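Local coordinates for ABC transporter, substrate binding protein (Polyamine) (Agrobacterium tumefaciens, PDB 4EUO) that binds gamma-aminobutyrate selectively as a periplasmic solute-binding protein and probably hands it to an ABC transporter, at residues 142-152 against 158-169. Sequence-based numbering, arbitrary orientation.
Sequences VIEAALLADGV and YPLDLDRAFKKL. With SO4 (sulfate ion), chain F.
R164 grips D150 side-on with two nitrogens. NE gives a salt bridge to OD2 of D150 (2.8 Å), which it meets on the anti side, and NH2 of R164 reaches the D150 carbonyl O (2.9 Å) from above the carbonyl plane. The carboxylate stands nearly perpendicular to the guanidinium (89°). CG2 of V152 lies over the centre of one guanidinium face, 3.5 Å from CZ of R164. The extended R164 chain (chi1 179°) carries the guanidinium to D150. One water links OD2 of D150 to O of R164; another joins OD1 of D150 to NZ of K168.

Inward, CB of A165 touches both CG2 of I143 (3.7 Å) and CG of L147 (3.9 Å). At the far end OH of Y158 donates to OE2 of E144 (2.6 Å). W297 NE1 also bonds OE2 and G141 N bonds OE1, so three donors hold the buried carboxylate.

OD1 of D161, at the N-cap, accepts from N of R164; a sulfate, probably from crystallisation, binds N of L162 and D163. G151 closes helix 142-149 in a Schellman motif. Helices 142-149 and 162-169 cross at 79° in the crossover between parallel strands 132-135 and 176-179, in one lobe of the periplasmic binding protein fold.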
ATOM      1  N   VAL A 142      -0.568  11.410   0.097  1.00  8.13           N
ATOM      2  CA  VAL A 142       0.018  12.669  -0.394  1.00  7.77           C
ATOM      3  C   VAL A 142      -0.654  13.869   0.251  1.00  9.64           C
ATOM      4  O   VAL A 142       0.036  14.816   0.681  1.00  9.30           O
ATOM      5  CB  VAL A 142      -0.044  12.763  -1.921  1.00  9.59           C
ATOM      6  CG1 VAL A 142       0.484  14.118  -2.352  1.00 10.30           C
ATOM      7  CG2 VAL A 142       0.801  11.677  -2.553  1.00  8.59           C
ATOM      8  N   ILE A 143      -1.983  13.867   0.343  1.00  8.81           N
ATOM      9  CA  ILE A 143      -2.680  14.998   0.960  1.00  8.82           C
ATOM     10  C   ILE A 143      -2.233  15.128   2.421  1.00 10.31           C
ATOM     11  O   ILE A 143      -1.937  16.232   2.874  1.00  9.69           O
ATOM     12  CB  ILE A 143      -4.201  14.784   0.792  1.00 10.42           C
ATOM     13  CG1 ILE A 143      -4.602  15.049  -0.678  1.00 10.66           C
ATOM     14  CG2 ILE A 143      -4.997  15.689   1.780  1.00 10.21           C
ATOM     15  CD1 ILE A 143      -5.931  14.482  -1.090  1.00 12.71           C
ATOM     16  N   GLU A 144      -2.164  14.014   3.155  1.00  9.11           N
ATOM     17  CA  GLU A 144      -1.715  14.065   4.538  1.00  8.65           C
ATOM     18  C   GLU A 144      -0.271  14.565   4.633  1.00 10.61           C
ATOM     19  O   GLU A 144       0.024  15.415   5.475  1.00 10.44           O
ATOM     20  CB  GLU A 144      -1.821  12.680   5.193  1.00  9.55           C
ATOM     21  CG  GLU A 144      -3.245  12.174   5.462  1.00 10.00           C
ATOM     22  CD  GLU A 144      -3.984  11.511   4.316  1.00  9.45           C
ATOM     23  OE1 GLU A 144      -3.514  11.540   3.154  1.00  8.69           O
ATOM     24  OE2 GLU A 144      -5.045  10.913   4.615  1.00  9.54           O
ATOM     25  N   ALA A 145       0.613  14.113   3.746  1.00  9.57           N
ATOM     26  CA  ALA A 145       1.994  14.587   3.787  1.00  9.29           C
ATOM     27  C   ALA A 145       2.053  16.095   3.539  1.00 11.32           C
ATOM     28  O   ALA A 145       2.831  16.790   4.223  1.00 10.41           O
ATOM     29  CB  ALA A 145       2.828  13.836   2.765  1.00  9.87           C
ATOM     30  N   ALA A 146       1.265  16.618   2.583  1.00  9.49           N
ATOM     31  CA  ALA A 146       1.241  18.064   2.317  1.00  9.95           C
ATOM     32  C   ALA A 146       0.763  18.819   3.570  1.00 11.55           C
ATOM     33  O   ALA A 146       1.343  19.860   3.925  1.00 11.31           O
ATOM     34  CB  ALA A 146       0.301  18.338   1.152  1.00 10.43           C
ATOM     35  N   LEU A 147      -0.252  18.305   4.257  1.00 10.09           N
ATOM     36  CA  LEU A 147      -0.777  18.966   5.439  1.00 10.74           C
ATOM     37  C   LEU A 147       0.247  18.931   6.556  1.00 12.12           C
ATOM     38  O   LEU A 147       0.441  19.962   7.233  1.00 12.53           O
ATOM     39  CB  LEU A 147      -2.107  18.317   5.845  1.00 10.78           C
ATOM     40  CG  LEU A 147      -3.268  18.620   4.898  1.00 11.29           C
ATOM     41  CD1 LEU A 147      -4.388  17.620   5.064  1.00 11.54           C
ATOM     42  CD2 LEU A 147      -3.774  20.069   5.066  1.00 11.62           C
ATOM     43  N   LEU A 148       0.926  17.797   6.748  1.00 10.83           N
ATOM     44  CA  LEU A 148       1.984  17.705   7.765  1.00 10.44           C
ATOM     45  C   LEU A 148       3.110  18.649   7.435  1.00 13.01           C
ATOM     46  O   LEU A 148       3.618  19.316   8.352  1.00 13.64           O
ATOM     47  CB  LEU A 148       2.527  16.287   7.871  1.00 10.03           C
ATOM     48  CG  LEU A 148       1.523  15.231   8.361  1.00 11.67           C
ATOM     49  CD1 LEU A 148       2.001  13.827   7.999  1.00 12.72           C
ATOM     50  CD2 LEU A 148       1.251  15.357   9.858  1.00 12.95           C
ATOM     51  N   ALA A 149       3.503  18.744   6.170  1.00 11.12           N
ATOM     52  CA  ALA A 149       4.569  19.653   5.739  1.00 11.61           C
ATOM     53  C   ALA A 149       4.153  21.093   5.993  1.00 14.69           C
ATOM     54  O   ALA A 149       5.035  21.944   6.218  1.00 15.00           O
ATOM     55  CB  ALA A 149       4.833  19.458   4.267  1.00 12.60           C
ATOM     56  N   ASP A 150       2.836  21.378   5.972  1.00 12.46           N
ATOM     57  CA  ASP A 150       2.274  22.711   6.198  1.00 12.85           C
ATOM     58  C   ASP A 150       1.996  22.982   7.685  1.00 15.59           C
ATOM     59  O   ASP A 150       1.343  23.981   7.999  1.00 17.67           O
ATOM     60  CB  ASP A 150       1.028  22.950   5.348  1.00 12.52           C
ATOM     61  CG  ASP A 150       0.694  24.408   5.156  1.00 17.67           C
ATOM     62  OD1 ASP A 150       1.643  25.211   4.919  1.00 19.45           O
ATOM     63  OD2 ASP A 150      -0.502  24.730   5.140  1.00 16.37           O
ATOM     64  N   GLY A 151       2.444  22.107   8.567  1.00 13.66           N
ATOM     65  CA  GLY A 151       2.353  22.353   9.999  1.00 14.71           C
ATOM     66  C   GLY A 151       1.174  21.753  10.731  1.00 18.72           C
ATOM     67  O   GLY A 151       1.082  21.933  11.949  1.00 19.25           O
ATOM     68  N   VAL A 152       0.250  21.027  10.025  1.00 14.97           N
ATOM     69  CA  VAL A 152      -0.866  20.334  10.700  1.00 14.04           C
ATOM     70  C   VAL A 152      -0.288  19.215  11.560  1.00 17.39           C
ATOM     71  O   VAL A 152       0.563  18.459  11.087  1.00 17.05           O
ATOM     72  CB  VAL A 152      -1.893  19.763   9.681  1.00 15.93           C
ATOM     73  CG1 VAL A 152      -3.025  18.996  10.386  1.00 15.04           C
ATOM     74  CG2 VAL A 152      -2.475  20.869   8.826  1.00 15.50           C
ATOM     75  N   TYR A 158      -7.736  14.945  10.307  1.00 11.84           N
ATOM     76  CA  TYR A 158      -9.086  14.659   9.847  1.00 11.94           C
ATOM     77  C   TYR A 158     -10.161  15.467  10.562  1.00 13.14           C
ATOM     78  O   TYR A 158     -10.074  15.629  11.782  1.00 13.97           O
ATOM     79  CB  TYR A 158      -9.398  13.167   9.949  1.00 11.89           C
ATOM     80  CG  TYR A 158      -8.414  12.320   9.180  1.00 10.59           C
ATOM     81  CD1 TYR A 158      -8.530  12.169   7.809  1.00 11.65           C
ATOM     82  CD2 TYR A 158      -7.325  11.731   9.815  1.00 11.22           C
ATOM     83  CE1 TYR A 158      -7.590  11.455   7.075  1.00 10.10           C
ATOM     84  CE2 TYR A 158      -6.346  11.049   9.085  1.00 10.62           C
ATOM     85  CZ  TYR A 158      -6.495  10.909   7.716  1.00 10.91           C
ATOM     86  OH  TYR A 158      -5.573  10.176   7.008  1.00 10.89           O
ATOM     87  N   PRO A 159     -11.174  15.977   9.846  1.00 11.85           N
ATOM     88  CA  PRO A 159     -11.392  15.856   8.395  1.00 11.64           C
ATOM     89  C   PRO A 159     -10.362  16.625   7.595  1.00 12.87           C
ATOM     90  O   PRO A 159      -9.880  17.661   8.024  1.00 12.29           O
ATOM     91  CB  PRO A 159     -12.810  16.408   8.197  1.00 13.36           C
ATOM     92  CG  PRO A 159     -12.970  17.409   9.312  1.00 17.26           C
ATOM     93  CD  PRO A 159     -12.221  16.811  10.487  1.00 12.62           C
ATOM     94  N   LEU A 160     -10.024  16.119   6.428  1.00 11.90           N
ATOM     95  CA  LEU A 160      -8.978  16.733   5.637  1.00 11.45           C
ATOM     96  C   LEU A 160      -9.320  18.126   5.159  1.00 12.46           C
ATOM     97  O   LEU A 160     -10.423  18.343   4.673  1.00 14.58           O
ATOM     98  CB  LEU A 160      -8.681  15.870   4.414  1.00 11.52           C
ATOM     99  CG  LEU A 160      -8.121  14.480   4.696  1.00 11.94           C
ATOM    100  CD1 LEU A 160      -8.139  13.671   3.409  1.00 12.37           C
ATOM    101  CD2 LEU A 160      -6.726  14.525   5.351  1.00 12.40           C
ATOM    102  N   ASP A 161      -8.352  19.053   5.237  1.00 11.72           N
ATOM    103  CA  ASP A 161      -8.512  20.374   4.652  1.00 11.38           C
ATOM    104  C   ASP A 161      -7.903  20.289   3.238  1.00 12.57           C
ATOM    105  O   ASP A 161      -6.696  20.506   3.030  1.00 12.51           O
ATOM    106  CB  ASP A 161      -7.836  21.424   5.515  1.00 12.92           C
ATOM    107  CG  ASP A 161      -8.092  22.842   5.069  1.00 15.90           C
ATOM    108  OD1 ASP A 161      -8.449  23.031   3.884  1.00 14.81           O
ATOM    109  OD2 ASP A 161      -7.778  23.768   5.856  1.00 17.08           O
ATOM    110  N   LEU A 162      -8.740  19.927   2.272  1.00 12.64           N
ATOM    111  CA  LEU A 162      -8.259  19.700   0.917  1.00 12.28           C
ATOM    112  C   LEU A 162      -7.714  20.962   0.281  1.00 15.00           C
ATOM    113  O   LEU A 162      -6.644  20.910  -0.331  1.00 14.36           O
ATOM    114  CB  LEU A 162      -9.326  19.042   0.038  1.00 13.19           C
ATOM    115  CG  LEU A 162      -9.821  17.677   0.488  1.00 17.80           C
ATOM    116  CD1 LEU A 162     -10.839  17.128  -0.507  1.00 19.20           C
ATOM    117  CD2 LEU A 162      -8.670  16.665   0.626  1.00 19.80           C
ATOM    118  N   ASP A 163      -8.376  22.119   0.490  1.00 14.72           N
ATOM    119  CA  ASP A 163      -7.902  23.378  -0.083  1.00 15.58           C
ATOM    120  C   ASP A 163      -6.530  23.703   0.423  1.00 15.56           C
ATOM    121  O   ASP A 163      -5.657  24.089  -0.361  1.00 14.42           O
ATOM    122  CB  ASP A 163      -8.886  24.507   0.249  1.00 17.79           C
ATOM    123  CG  ASP A 163     -10.147  24.528  -0.595  1.00 30.95           C
ATOM    124  OD1 ASP A 163     -10.197  23.802  -1.619  1.00 30.60           O
ATOM    125  OD2 ASP A 163     -11.081  25.283  -0.242  1.00 36.35           O
ATOM    126  N   ARG A 164      -6.295  23.478   1.718  1.00 13.16           N
ATOM    127  CA  ARG A 164      -4.994  23.770   2.292  1.00 12.72           C
ATOM    128  C   ARG A 164      -3.934  22.810   1.712  1.00 13.72           C
ATOM    129  O   ARG A 164      -2.823  23.226   1.388  1.00 13.27           O
ATOM    130  CB  ARG A 164      -5.074  23.641   3.809  1.00 12.80           C
ATOM    131  CG  ARG A 164      -3.776  23.897   4.525  1.00 14.18           C
ATOM    132  CD  ARG A 164      -3.990  23.851   6.018  1.00 15.68           C
ATOM    133  NE  ARG A 164      -2.737  24.075   6.728  1.00 15.55           N
ATOM    134  CZ  ARG A 164      -2.656  24.275   8.047  1.00 17.62           C
ATOM    135  NH1 ARG A 164      -3.751  24.232   8.801  1.00 17.08           N
ATOM    136  NH2 ARG A 164      -1.482  24.514   8.618  1.00 16.91           N
ATOM    137  N   ALA A 165      -4.275  21.512   1.591  1.00 12.15           N
ATOM    138  CA  ALA A 165      -3.349  20.539   1.034  1.00 11.65           C
ATOM    139  C   ALA A 165      -2.993  20.892  -0.399  1.00 13.03           C
ATOM    140  O   ALA A 165      -1.812  20.838  -0.764  1.00 11.64           O
ATOM    141  CB  ALA A 165      -3.948  19.143   1.091  1.00 12.60           C
ATOM    142  N   PHE A 166      -3.985  21.261  -1.217  1.00 12.14           N
ATOM    143  CA  PHE A 166      -3.716  21.587  -2.614  1.00 11.94           C
ATOM    144  C   PHE A 166      -2.893  22.868  -2.741  1.00 14.69           C
ATOM    145  O   PHE A 166      -2.001  22.940  -3.596  1.00 13.97           O
ATOM    146  CB  PHE A 166      -5.042  21.705  -3.382  1.00 12.85           C
ATOM    147  CG  PHE A 166      -5.832  20.418  -3.522  1.00 12.92           C
ATOM    148  CD1 PHE A 166      -5.195  19.211  -3.793  1.00 15.68           C
ATOM    149  CD2 PHE A 166      -7.217  20.421  -3.437  1.00 14.16           C
ATOM    150  CE1 PHE A 166      -5.941  18.019  -3.928  1.00 16.08           C
ATOM    151  CE2 PHE A 166      -7.957  19.241  -3.597  1.00 16.62           C
ATOM    152  CZ  PHE A 166      -7.308  18.042  -3.808  1.00 15.12           C
ATOM    153  N   LYS A 167      -3.147  23.866  -1.855  1.00 12.84           N
ATOM    154  CA  LYS A 167      -2.302  25.075  -1.890  1.00 14.05           C
ATOM    155  C   LYS A 167      -0.851  24.734  -1.563  1.00 15.94           C
ATOM    156  O   LYS A 167       0.060  25.262  -2.201  1.00 14.92           O
ATOM    157  CB  LYS A 167      -2.819  26.129  -0.900  1.00 16.18           C
ATOM    158  CG  LYS A 167      -4.074  26.811  -1.425  1.00 24.09           C
ATOM    159  CD  LYS A 167      -4.616  27.875  -0.475  1.00 30.13           C
ATOM    160  CE  LYS A 167      -5.807  28.597  -1.060  1.00 42.36           C
ATOM    161  NZ  LYS A 167      -6.397  29.562  -0.088  1.00 52.34           N
ATOM    162  N   LYS A 168      -0.623  23.822  -0.602  1.00 12.97           N
ATOM    163  CA  LYS A 168       0.729  23.417  -0.252  1.00 12.35           C
ATOM    164  C   LYS A 168       1.370  22.629  -1.421  1.00 13.53           C
ATOM    165  O   LYS A 168       2.527  22.854  -1.772  1.00 13.30           O
ATOM    166  CB  LYS A 168       0.731  22.578   1.041  1.00 14.25           C
ATOM    167  CG  LYS A 168       2.138  22.171   1.535  1.00 13.76           C
ATOM    168  CD  LYS A 168       3.078  23.370   1.798  1.00 15.60           C
ATOM    169  CE  LYS A 168       4.247  22.887   2.590  1.00 16.24           C
ATOM    170  NZ  LYS A 168       5.254  23.965   2.778  1.00 19.02           N
ATOM    171  N   LEU A 169       0.617  21.715  -2.033  1.00 11.57           N
ATOM    172  CA  LEU A 169       1.123  20.983  -3.204  1.00 11.50           C
ATOM    173  C   LEU A 169       1.437  21.922  -4.377  1.00 13.84           C
ATOM    174  O   LEU A 169       2.416  21.710  -5.073  1.00 12.71           O
ATOM    175  CB  LEU A 169       0.143  19.891  -3.652  1.00 10.81           C
ATOM    176  CG  LEU A 169       0.154  18.685  -2.725  1.00 11.84           C
ATOM    177  CD1 LEU A 169      -1.188  17.947  -2.803  1.00 12.15           C
ATOM    178  CD2 LEU A 169       1.328  17.760  -3.054  1.00 11.96           C
TER
HETATM  179  S   SO4 F 405     -12.207  21.487   1.981  1.00 19.48           S
HETATM  180  O1  SO4 F 405     -13.344  21.008   1.230  1.00 25.22           O
HETATM  181  O2  SO4 F 405     -12.670  22.472   2.994  1.00 24.66           O
HETATM  182  O3  SO4 F 405     -11.537  20.378   2.666  1.00 22.15           O
HETATM  183  O4  SO4 F 405     -11.304  22.090   1.019  1.00 18.42           O
HETATM  184  O   HOH W   1      -1.355  25.422   2.528  1.00 17.88           O
HETATM  185  O   HOH W   2       4.158  25.687   4.505  1.00 28.25           O